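Local coordinates for M152 protein (Murid herpesvirus 1, PDB 4G59) that probably serves viral immune evasion as an MHC class I-like protein, holding RAE-1-type NKG2D ligands and class I molecules back from the surface of infected cells, at residues 27-30 and 34-37; 78-83 and 150-155; 110-115 and 143-148; 119-122 and 128-131. One frame throughout, in Å; residues are numbered along the deposited sequence.

Contact 1: residues 27-30 and 34-37; sequences SYRE and MFRH
Tyr28 and Arg36 face each other as a hydrogen-bonded pair of an antiparallel hairpin: Arg36 N gives to Tyr28 O at 2.9 Å, Tyr28 N to Arg36 O at 3.1 Å. Farther along, Glu30 N sits 2.8 Å from Met34 O, almost in line with that C=O bond. The side chains of the two flanking non-hydrogen-bonded pairs emerge on one face of the sheet. There Ser27 OG lies in the plane of the His37 imidazole, at its edge, hydrogen-bonded to ND1 at 2.6 Å. Beside it the Arg29 chain is extended, with CG anti to its own N (chi1 -174°), which lays CG over the Phe35 ring, 4.0 Å from its centroid, a CH-pi contact. On the other face the Arg36 guanidinium lays one face over Tyr28, with CD2 of Tyr28 above its centre and Tyr28 CB 4.0 Å from Arg36 NH2. Further out, His37 NE2 bonds to Glu78 OE1 and its ring stacks with Phe74; the Glu30 carboxylate is hydrogen-bonded to an aromatic side chain of the partner protein's chain. The pair thus lies in the sheet between strands 95-103 and 48-50, and helix 68-89 covers the face carrying Ser27, Arg29 and Phe35.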
# COMPACT_ATOMS: atom_id res chain seq x y z
N SER B 27 3.83 -8.57 10.04
CA SER B 27 3.50 -7.68 11.14
C SER B 27 4.21 -6.34 10.96
O SER B 27 5.45 -6.25 10.87
CB SER B 27 3.82 -8.31 12.49
OG SER B 27 2.81 -9.22 12.84
N TYR B 28 3.38 -5.31 10.92
CA TYR B 28 3.82 -3.95 10.69
C TYR B 28 3.44 -3.12 11.89
O TYR B 28 2.23 -2.90 12.15
CB TYR B 28 3.11 -3.39 9.46
CG TYR B 28 3.31 -1.90 9.22
CD1 TYR B 28 4.55 -1.30 9.38
CD2 TYR B 28 2.25 -1.09 8.80
CE1 TYR B 28 4.73 0.05 9.15
CE2 TYR B 28 2.44 0.27 8.56
CZ TYR B 28 3.68 0.82 8.74
OH TYR B 28 3.86 2.18 8.52
N ARG B 29 4.45 -2.65 12.62
CA ARG B 29 4.20 -1.72 13.71
C ARG B 29 4.29 -0.30 13.20
O ARG B 29 5.35 0.16 12.78
CB ARG B 29 5.19 -1.92 14.85
CG ARG B 29 4.84 -1.05 16.04
CD ARG B 29 5.85 -1.18 17.15
NE ARG B 29 5.29 -0.63 18.38
CZ ARG B 29 5.39 0.65 18.73
NH1 ARG B 29 6.04 1.52 17.96
NH2 ARG B 29 4.84 1.05 19.87
N GLU B 30 3.16 0.38 13.26
CA GLU B 30 3.00 1.71 12.72
C GLU B 30 3.20 2.75 13.82
O GLU B 30 3.84 3.80 13.62
CB GLU B 30 1.58 1.81 12.17
CG GLU B 30 1.25 3.07 11.47
CD GLU B 30 -0.20 3.10 11.07
OE1 GLU B 30 -1.03 2.57 11.85
OE2 GLU B 30 -0.51 3.64 9.99
N MET B 34 -0.35 0.06 17.53
CA MET B 34 -0.91 0.18 16.19
C MET B 34 -0.19 -0.76 15.23
O MET B 34 0.89 -0.44 14.72
CB MET B 34 -0.87 1.62 15.69
CG MET B 34 -1.65 2.58 16.56
SD MET B 34 -3.41 2.60 16.22
CE MET B 34 -3.36 3.47 14.66
N PHE B 35 -0.80 -1.92 15.01
CA PHE B 35 -0.22 -2.95 14.15
C PHE B 35 -1.17 -3.32 13.01
O PHE B 35 -2.40 -3.33 13.17
CB PHE B 35 0.12 -4.22 14.96
CG PHE B 35 1.18 -4.02 16.02
CD1 PHE B 35 2.47 -4.47 15.81
CD2 PHE B 35 0.87 -3.39 17.22
CE1 PHE B 35 3.46 -4.29 16.79
CE2 PHE B 35 1.85 -3.20 18.22
CZ PHE B 35 3.13 -3.65 18.00
N ARG B 36 -0.61 -3.61 11.84
CA ARG B 36 -1.39 -4.25 10.81
C ARG B 36 -0.81 -5.64 10.67
O ARG B 36 0.39 -5.80 10.38
CB ARG B 36 -1.31 -3.49 9.48
CG ARG B 36 -2.26 -4.02 8.38
CD ARG B 36 -1.80 -3.61 6.99
NE ARG B 36 -0.48 -4.18 6.74
CZ ARG B 36 0.45 -3.63 5.96
NH1 ARG B 36 0.19 -2.49 5.34
NH2 ARG B 36 1.64 -4.23 5.81
N HIS B 37 -1.63 -6.66 10.93
CA HIS B 37 -1.21 -8.04 10.73
C HIS B 37 -1.92 -8.63 9.50
O HIS B 37 -3.07 -8.28 9.19
CB HIS B 37 -1.53 -8.90 11.97
CG HIS B 37 -0.93 -8.38 13.25
ND1 HIS B 37 0.42 -8.43 13.52
CD2 HIS B 37 -1.52 -7.86 14.35
CE1 HIS B 37 0.64 -7.94 14.73
NE2 HIS B 37 -0.52 -7.59 15.25

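Contact 2: residues 78-83 and 150-155; sequences ERFVYE and QGSGIS
Phe80 of helix 68-89 and Ser152, in the turn between helices 142-148 and 154-158, carry this contact, and its main part is carbon packed on a ring face. Ser152 CB stands over the Phe80 ring nearer its rim, 3.7 Å from the centroid, in a CH-pi contact; its closest ring atom is CG at 3.4 Å. Gly151 C lies over the same face toward the CE2-CZ side, and Gly151 CA is 3.7 Å from Phe80 CE2. The ring is presented there because CG of Phe80 is anti to the backbone N (chi1 168°). Backbone shape adds to this: Gly151 is the first residue to leave the helical conformation, with a positive phi of 74°, and the chain after it runs across the ring.

Polar contact between the segments is slight. The guanidinium of Arg79 turns an edge toward the serine hydroxyl, yet NH2 and Ser152 OG stay 4.0 Å apart. Both groups instead meet on Glu76 OE2, which takes a salt bridge from Arg79 NH2 and a hydrogen bond with Ser152 OG. The backbone of Ser152 is held as well, its N by Tyr99 OH and its O by Gln77 NE2. Phe80 itself meets Phe97 of the sheet edge-to-face. Across the two segments the contact is thus essentially apolar, while the polar atoms of Ser152 are satisfied by Glu76, Gln77 and Tyr99 around it.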
# COMPACT_ATOMS: atom_id res chain seq x y z
N GLU B 78 3.32 -8.47 18.71
CA GLU B 78 3.03 -7.16 19.29
C GLU B 78 3.92 -6.88 20.51
O GLU B 78 4.51 -5.79 20.62
CB GLU B 78 1.53 -7.01 19.59
CG GLU B 78 0.69 -6.89 18.33
CD GLU B 78 -0.72 -6.45 18.58
OE1 GLU B 78 -1.55 -6.60 17.66
OE2 GLU B 78 -1.02 -5.94 19.68
N ARG B 79 4.00 -7.86 21.40
CA ARG B 79 4.96 -7.84 22.50
C ARG B 79 6.40 -7.72 22.01
O ARG B 79 7.13 -6.83 22.43
CB ARG B 79 4.82 -9.11 23.35
CG ARG B 79 5.41 -8.97 24.73
CD ARG B 79 5.78 -10.31 25.34
NE ARG B 79 6.62 -11.12 24.47
CZ ARG B 79 7.93 -10.96 24.32
NH1 ARG B 79 8.56 -10.00 24.98
NH2 ARG B 79 8.61 -11.75 23.50
N PHE B 80 6.81 -8.61 21.11
CA PHE B 80 8.20 -8.64 20.66
C PHE B 80 8.66 -7.32 20.03
O PHE B 80 9.74 -6.82 20.32
CB PHE B 80 8.42 -9.80 19.66
CG PHE B 80 9.74 -9.73 18.92
CD1 PHE B 80 10.95 -9.86 19.59
CD2 PHE B 80 9.77 -9.56 17.53
CE1 PHE B 80 12.17 -9.80 18.89
CE2 PHE B 80 10.98 -9.50 16.83
CZ PHE B 80 12.19 -9.62 17.50
N VAL B 81 7.82 -6.78 19.15
CA VAL B 81 8.17 -5.57 18.39
C VAL B 81 8.17 -4.35 19.32
O VAL B 81 8.94 -3.40 19.11
CB VAL B 81 7.23 -5.38 17.16
CG1 VAL B 81 7.54 -4.10 16.43
CG2 VAL B 81 7.35 -6.56 16.19
N TYR B 82 7.31 -4.39 20.34
CA TYR B 82 7.27 -3.32 21.34
C TYR B 82 8.57 -3.27 22.15
O TYR B 82 9.18 -2.21 22.27
CB TYR B 82 6.06 -3.47 22.27
CG TYR B 82 6.14 -2.60 23.51
CD1 TYR B 82 5.93 -1.23 23.42
CD2 TYR B 82 6.40 -3.15 24.76
CE1 TYR B 82 6.00 -0.43 24.55
CE2 TYR B 82 6.47 -2.35 25.89
CZ TYR B 82 6.27 -0.99 25.78
OH TYR B 82 6.34 -0.19 26.89
N GLU B 83 9.00 -4.41 22.71
CA GLU B 83 10.29 -4.48 23.40
C GLU B 83 11.41 -4.00 22.49
O GLU B 83 12.19 -3.14 22.89
CB GLU B 83 10.62 -5.89 23.88
CG GLU B 83 9.52 -6.59 24.66
CD GLU B 83 9.22 -5.94 25.99
OE1 GLU B 83 10.18 -5.61 26.72
OE2 GLU B 83 8.03 -5.77 26.32
N GLN B 150 16.19 -12.15 14.09
CA GLN B 150 15.79 -13.53 14.30
C GLN B 150 14.28 -13.64 14.49
O GLN B 150 13.70 -14.70 14.29
CB GLN B 150 16.52 -14.13 15.49
CG GLN B 150 17.93 -14.51 15.19
CD GLN B 150 18.57 -15.19 16.36
OE1 GLN B 150 17.90 -15.52 17.34
NE2 GLN B 150 19.88 -15.41 16.28
N GLY B 151 13.67 -12.54 14.89
CA GLY B 151 12.24 -12.52 15.10
C GLY B 151 11.95 -13.26 16.38
O GLY B 151 12.88 -13.68 17.07
N SER B 152 10.67 -13.43 16.69
CA SER B 152 10.27 -14.15 17.89
C SER B 152 9.07 -15.01 17.53
O SER B 152 8.52 -14.86 16.45
CB SER B 152 9.91 -13.15 18.99
OG SER B 152 9.54 -13.78 20.20
N GLY B 153 8.68 -15.93 18.41
CA GLY B 153 7.38 -16.59 18.30
C GLY B 153 7.22 -17.77 17.34
O GLY B 153 6.12 -18.35 17.25
N ILE B 154 8.29 -18.13 16.65
CA ILE B 154 8.23 -19.19 15.65
C ILE B 154 7.78 -20.54 16.21
O ILE B 154 7.14 -21.33 15.50
CB ILE B 154 9.55 -19.31 14.89
CG1 ILE B 154 9.81 -18.04 14.09
CG2 ILE B 154 9.53 -20.49 13.93
CD1 ILE B 154 11.20 -17.96 13.54
N SER B 155 8.09 -20.81 17.47
CA SER B 155 7.64 -22.04 18.12
C SER B 155 6.12 -22.19 18.09
O SER B 155 5.60 -23.31 18.04
CB SER B 155 8.11 -22.10 19.57
OG SER B 155 7.03 -21.83 20.45

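Contact 3: residues 110-115 and 143-148; sequences VLQMMD and DDIARY
Gln112, on strand 106-114, and Ile145 and Tyr148, on helix 142-148, meet where a helix lies over the sheet, and the backbones stay well apart: the nearest CA atoms, those of Gln112 and Tyr148, are separated by 8.7 Å. This is the layering of an MHC class I-like platform, helices resting on an antiparallel sheet. The gap is spanned mainly by one side chain. Gln112 rises toward the helix fully stretched, CG anti to the backbone N (chi1 -172°) and the next bond extended too, which delivers its amide beneath the helix turn that starts at Ile145. Which amide atom is oxygen and which nitrogen is uncertain, as the amide is probably turned over in the model. The atom placed as OE1 lies 3.3 Å from Ile145 O and 3.8 Å from Ile145 CG2, while that placed as NE2 is 4.2 Å from the same methyl. CG2 of Ile145 lies against the amide whichever way round it is, and the two side chains cross at nearly a right angle.

Tyr148 reaches the amide with little more than its backbone; its ring swings off to stack with Tyr84 of helix 68-89, which Ile145 also touches. Phe97 packs against Gln112 from the neighbouring strand. On the helix itself Arg147 NE makes a salt bridge to Asp144 OD1 at 2.9 Å, approaching the anti lone pair of that oxygen, 15° out of the guanidinium plane.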
# COMPACT_ATOMS: atom_id res chain seq x y z
N VAL B 110 12.71 -15.21 7.95
CA VAL B 110 12.25 -13.97 8.58
C VAL B 110 12.90 -12.76 7.92
O VAL B 110 14.13 -12.67 7.84
CB VAL B 110 12.53 -13.98 10.10
CG1 VAL B 110 11.91 -12.76 10.79
CG2 VAL B 110 12.00 -15.26 10.71
N LEU B 111 12.08 -11.83 7.45
CA LEU B 111 12.59 -10.58 6.90
C LEU B 111 12.21 -9.41 7.80
O LEU B 111 11.12 -9.40 8.39
CB LEU B 111 12.03 -10.34 5.50
CG LEU B 111 12.40 -11.34 4.42
CD1 LEU B 111 11.59 -11.06 3.16
CD2 LEU B 111 13.86 -11.22 4.13
N GLN B 112 13.10 -8.43 7.89
CA GLN B 112 12.87 -7.22 8.68
C GLN B 112 13.03 -6.04 7.73
O GLN B 112 14.06 -5.95 7.04
CB GLN B 112 13.90 -7.11 9.81
CG GLN B 112 13.66 -5.98 10.83
CD GLN B 112 14.83 -5.80 11.81
OE1 GLN B 112 15.76 -6.63 11.86
NE2 GLN B 112 14.80 -4.72 12.58
N MET B 113 12.03 -5.16 7.67
CA MET B 113 12.14 -3.97 6.83
C MET B 113 11.87 -2.67 7.58
O MET B 113 10.98 -2.60 8.44
CB MET B 113 11.21 -4.06 5.61
CG MET B 113 11.51 -5.20 4.68
SD MET B 113 10.54 -6.67 5.08
CE MET B 113 10.32 -7.34 3.42
N MET B 114 12.65 -1.65 7.24
CA MET B 114 12.38 -0.30 7.72
C MET B 114 12.37 0.68 6.56
O MET B 114 13.32 0.71 5.77
CB MET B 114 13.43 0.16 8.75
CG MET B 114 13.17 -0.36 10.16
SD MET B 114 14.14 0.42 11.49
CE MET B 114 13.62 -0.71 12.76
N ASP B 115 11.30 1.46 6.46
CA ASP B 115 11.24 2.53 5.45
C ASP B 115 11.50 2.07 4.01
O ASP B 115 12.24 2.72 3.26
CB ASP B 115 12.18 3.68 5.84
CG ASP B 115 11.80 4.31 7.17
OD1 ASP B 115 10.68 4.08 7.63
OD2 ASP B 115 12.62 5.05 7.75
N ASP B 143 24.75 -5.06 15.30
CA ASP B 143 24.65 -6.31 16.04
C ASP B 143 23.25 -6.48 16.60
O ASP B 143 22.64 -7.56 16.50
CB ASP B 143 25.64 -6.35 17.21
CG ASP B 143 27.08 -6.23 16.77
OD1 ASP B 143 27.56 -7.14 16.06
OD2 ASP B 143 27.74 -5.24 17.17
N ASP B 144 22.75 -5.40 17.20
CA ASP B 144 21.42 -5.39 17.80
C ASP B 144 20.30 -5.62 16.78
O ASP B 144 19.34 -6.36 17.04
CB ASP B 144 21.21 -4.06 18.54
CG ASP B 144 21.52 -4.16 20.01
OD1 ASP B 144 21.55 -5.30 20.52
OD2 ASP B 144 21.72 -3.09 20.65
N ILE B 145 20.43 -4.98 15.62
CA ILE B 145 19.47 -5.14 14.53
C ILE B 145 19.44 -6.57 13.99
O ILE B 145 18.37 -7.15 13.76
CB ILE B 145 19.77 -4.17 13.39
CG1 ILE B 145 19.55 -2.73 13.86
CG2 ILE B 145 18.94 -4.50 12.15
CD1 ILE B 145 20.19 -1.70 12.98
N ALA B 146 20.62 -7.15 13.81
CA ALA B 146 20.74 -8.51 13.33
C ALA B 146 20.12 -9.48 14.32
O ALA B 146 19.45 -10.45 13.93
CB ALA B 146 22.21 -8.84 13.09
N ARG B 147 20.34 -9.25 15.61
CA ARG B 147 19.90 -10.21 16.62
C ARG B 147 18.37 -10.19 16.72
O ARG B 147 17.73 -11.23 16.94
CB ARG B 147 20.63 -9.99 17.97
CG ARG B 147 19.88 -9.19 19.04
CD ARG B 147 20.73 -8.96 20.34
NE ARG B 147 21.92 -8.11 20.13
CZ ARG B 147 23.18 -8.56 20.09
NH1 ARG B 147 23.44 -9.86 20.25
NH2 ARG B 147 24.19 -7.72 19.89
N TYR B 148 17.79 -9.02 16.50
CA TYR B 148 16.34 -8.91 16.48
C TYR B 148 15.75 -9.39 15.15
O TYR B 148 14.55 -9.72 15.08
CB TYR B 148 15.89 -7.50 16.85
CG TYR B 148 15.87 -7.31 18.35
CD1 TYR B 148 14.75 -7.66 19.09
CD2 TYR B 148 16.97 -6.79 19.02
CE1 TYR B 148 14.73 -7.49 20.47
CE2 TYR B 148 16.96 -6.62 20.39
CZ TYR B 148 15.83 -6.97 21.11
OH TYR B 148 15.82 -6.81 22.48

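Contact 4: residues 119-122 and 128-131; sequences LTRY and VETL
Arg121 and Glu129 form the hydrogen-bonded pair of an antiparallel hairpin whose short strands run 154° apart with axes 4.6 Å from each other at the closest, with Arg121 N to Glu129 O at 2.8 Å and Glu129 N to Arg121 O at 2.9 Å, while a third bond, Leu131 N to Leu119 O at 2.6 Å, continues the pairing just beyond the strand, its donor well above the carbonyl plane.

Arg121 and Glu129 send their side chains out alongside each other on one face of the sheet. Their charged ends form a salt bridge in the model, but NH1 and OE1 are placed too close together, so the detail of that pairing is doubtful. Leu131 packs here too, its CD1 over one face of the Arg121 guanidinium, 3.9 Å from NH2.

The opposite face carries Thr120, Tyr122, Val128 and Thr130. Val128 splits its branches between two neighbours: CG1, anti to the backbone N (chi1 -175°), meets Thr120 CB at 3.8 Å, and CG2 meets Tyr122 CD1 at 3.9 Å. The Thr120 hydroxyl lies beside the side-chain amide of Gln112. Helix 142-148 covers this face, Ile145 on Thr120 and Ala146 on Val128 and Thr130. Strand 128-130 has no further strand of this chain beyond it: the arrangement is a beta hairpin closing one edge of the MHC class I-like platform sheet.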
# COMPACT_ATOMS: atom_id res chain seq x y z
N LEU B 119 16.53 -4.87 5.92
CA LEU B 119 17.75 -4.84 6.73
C LEU B 119 18.36 -6.21 6.99
O LEU B 119 19.58 -6.37 6.95
CB LEU B 119 17.48 -4.18 8.07
CG LEU B 119 16.58 -2.96 8.08
CD1 LEU B 119 16.25 -2.56 9.51
CD2 LEU B 119 17.25 -1.82 7.34
N THR B 120 17.52 -7.20 7.31
CA THR B 120 18.01 -8.52 7.69
C THR B 120 17.19 -9.68 7.11
O THR B 120 15.95 -9.58 7.00
CB THR B 120 18.02 -8.68 9.22
OG1 THR B 120 16.70 -8.47 9.74
CG2 THR B 120 18.96 -7.71 9.88
N ARG B 121 17.87 -10.76 6.75
CA ARG B 121 17.20 -12.01 6.38
C ARG B 121 17.68 -13.14 7.31
O ARG B 121 18.88 -13.43 7.37
CB ARG B 121 17.49 -12.39 4.92
CG ARG B 121 16.51 -13.43 4.38
CD ARG B 121 17.03 -14.25 3.22
NE ARG B 121 17.41 -13.45 2.06
CZ ARG B 121 18.68 -13.20 1.72
NH1 ARG B 121 19.67 -13.69 2.46
NH2 ARG B 121 18.95 -12.47 0.65
N TYR B 122 16.74 -13.75 8.03
CA TYR B 122 17.07 -14.83 8.95
C TYR B 122 16.54 -16.16 8.41
O TYR B 122 15.32 -16.33 8.22
CB TYR B 122 16.52 -14.55 10.35
CG TYR B 122 16.61 -15.69 11.33
CD1 TYR B 122 17.82 -16.31 11.60
CD2 TYR B 122 15.48 -16.14 12.01
CE1 TYR B 122 17.91 -17.35 12.51
CE2 TYR B 122 15.56 -17.19 12.92
CZ TYR B 122 16.78 -17.79 13.16
OH TYR B 122 16.87 -18.83 14.06
N VAL B 128 21.82 -14.67 10.66
CA VAL B 128 21.17 -13.46 10.23
C VAL B 128 22.09 -12.81 9.23
O VAL B 128 23.24 -12.54 9.53
CB VAL B 128 20.92 -12.53 11.38
CG1 VAL B 128 20.13 -11.32 10.91
CG2 VAL B 128 20.15 -13.26 12.43
N GLU B 129 21.59 -12.60 8.02
CA GLU B 129 22.32 -11.90 7.00
C GLU B 129 21.85 -10.46 7.03
O GLU B 129 20.65 -10.21 6.97
CB GLU B 129 22.01 -12.53 5.66
CG GLU B 129 22.75 -11.95 4.49
CD GLU B 129 22.44 -12.70 3.21
OE1 GLU B 129 21.77 -13.75 3.28
OE2 GLU B 129 22.87 -12.23 2.14
N THR B 130 22.78 -9.53 7.18
CA THR B 130 22.46 -8.10 7.14
C THR B 130 22.49 -7.60 5.70
O THR B 130 23.52 -7.68 5.04
CB THR B 130 23.42 -7.26 8.00
OG1 THR B 130 23.15 -7.49 9.39
CG2 THR B 130 23.25 -5.80 7.71
N LEU B 131 21.36 -7.07 5.23
CA LEU B 131 21.20 -6.61 3.85
C LEU B 131 21.17 -5.09 3.75
O LEU B 131 21.34 -4.54 2.66
CB LEU B 131 19.90 -7.17 3.27
CG LEU B 131 19.75 -8.69 3.35
CD1 LEU B 131 18.49 -9.13 2.67
CD2 LEU B 131 20.96 -9.34 2.71

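Contacts 1, 3 and 4 all reach one antiparallel sheet, and contact 2 lies over it. Contacts 1 and 2, with centres about 12 Å apart, join through helix 68-89: Arg29 CD packs on Val81 CG1 at 3.5 Å, and Phe35 CZ on Glu78 O. Contact 2 meets contact 3 at the rings, Phe80 CE1 to Tyr148 CD1 at 3.4 Å. Contacts 3 and 4 are closest, centres about 7 Å apart, sharing strand pairing through Val110 O and Tyr122 N (2.8 Å). Gln150 ties contact 2 to contact 4 through Tyr122 and Val128. Residues of contacts 1 and 3, notably Glu30 and Asp115, also bond to the partner protein's chain.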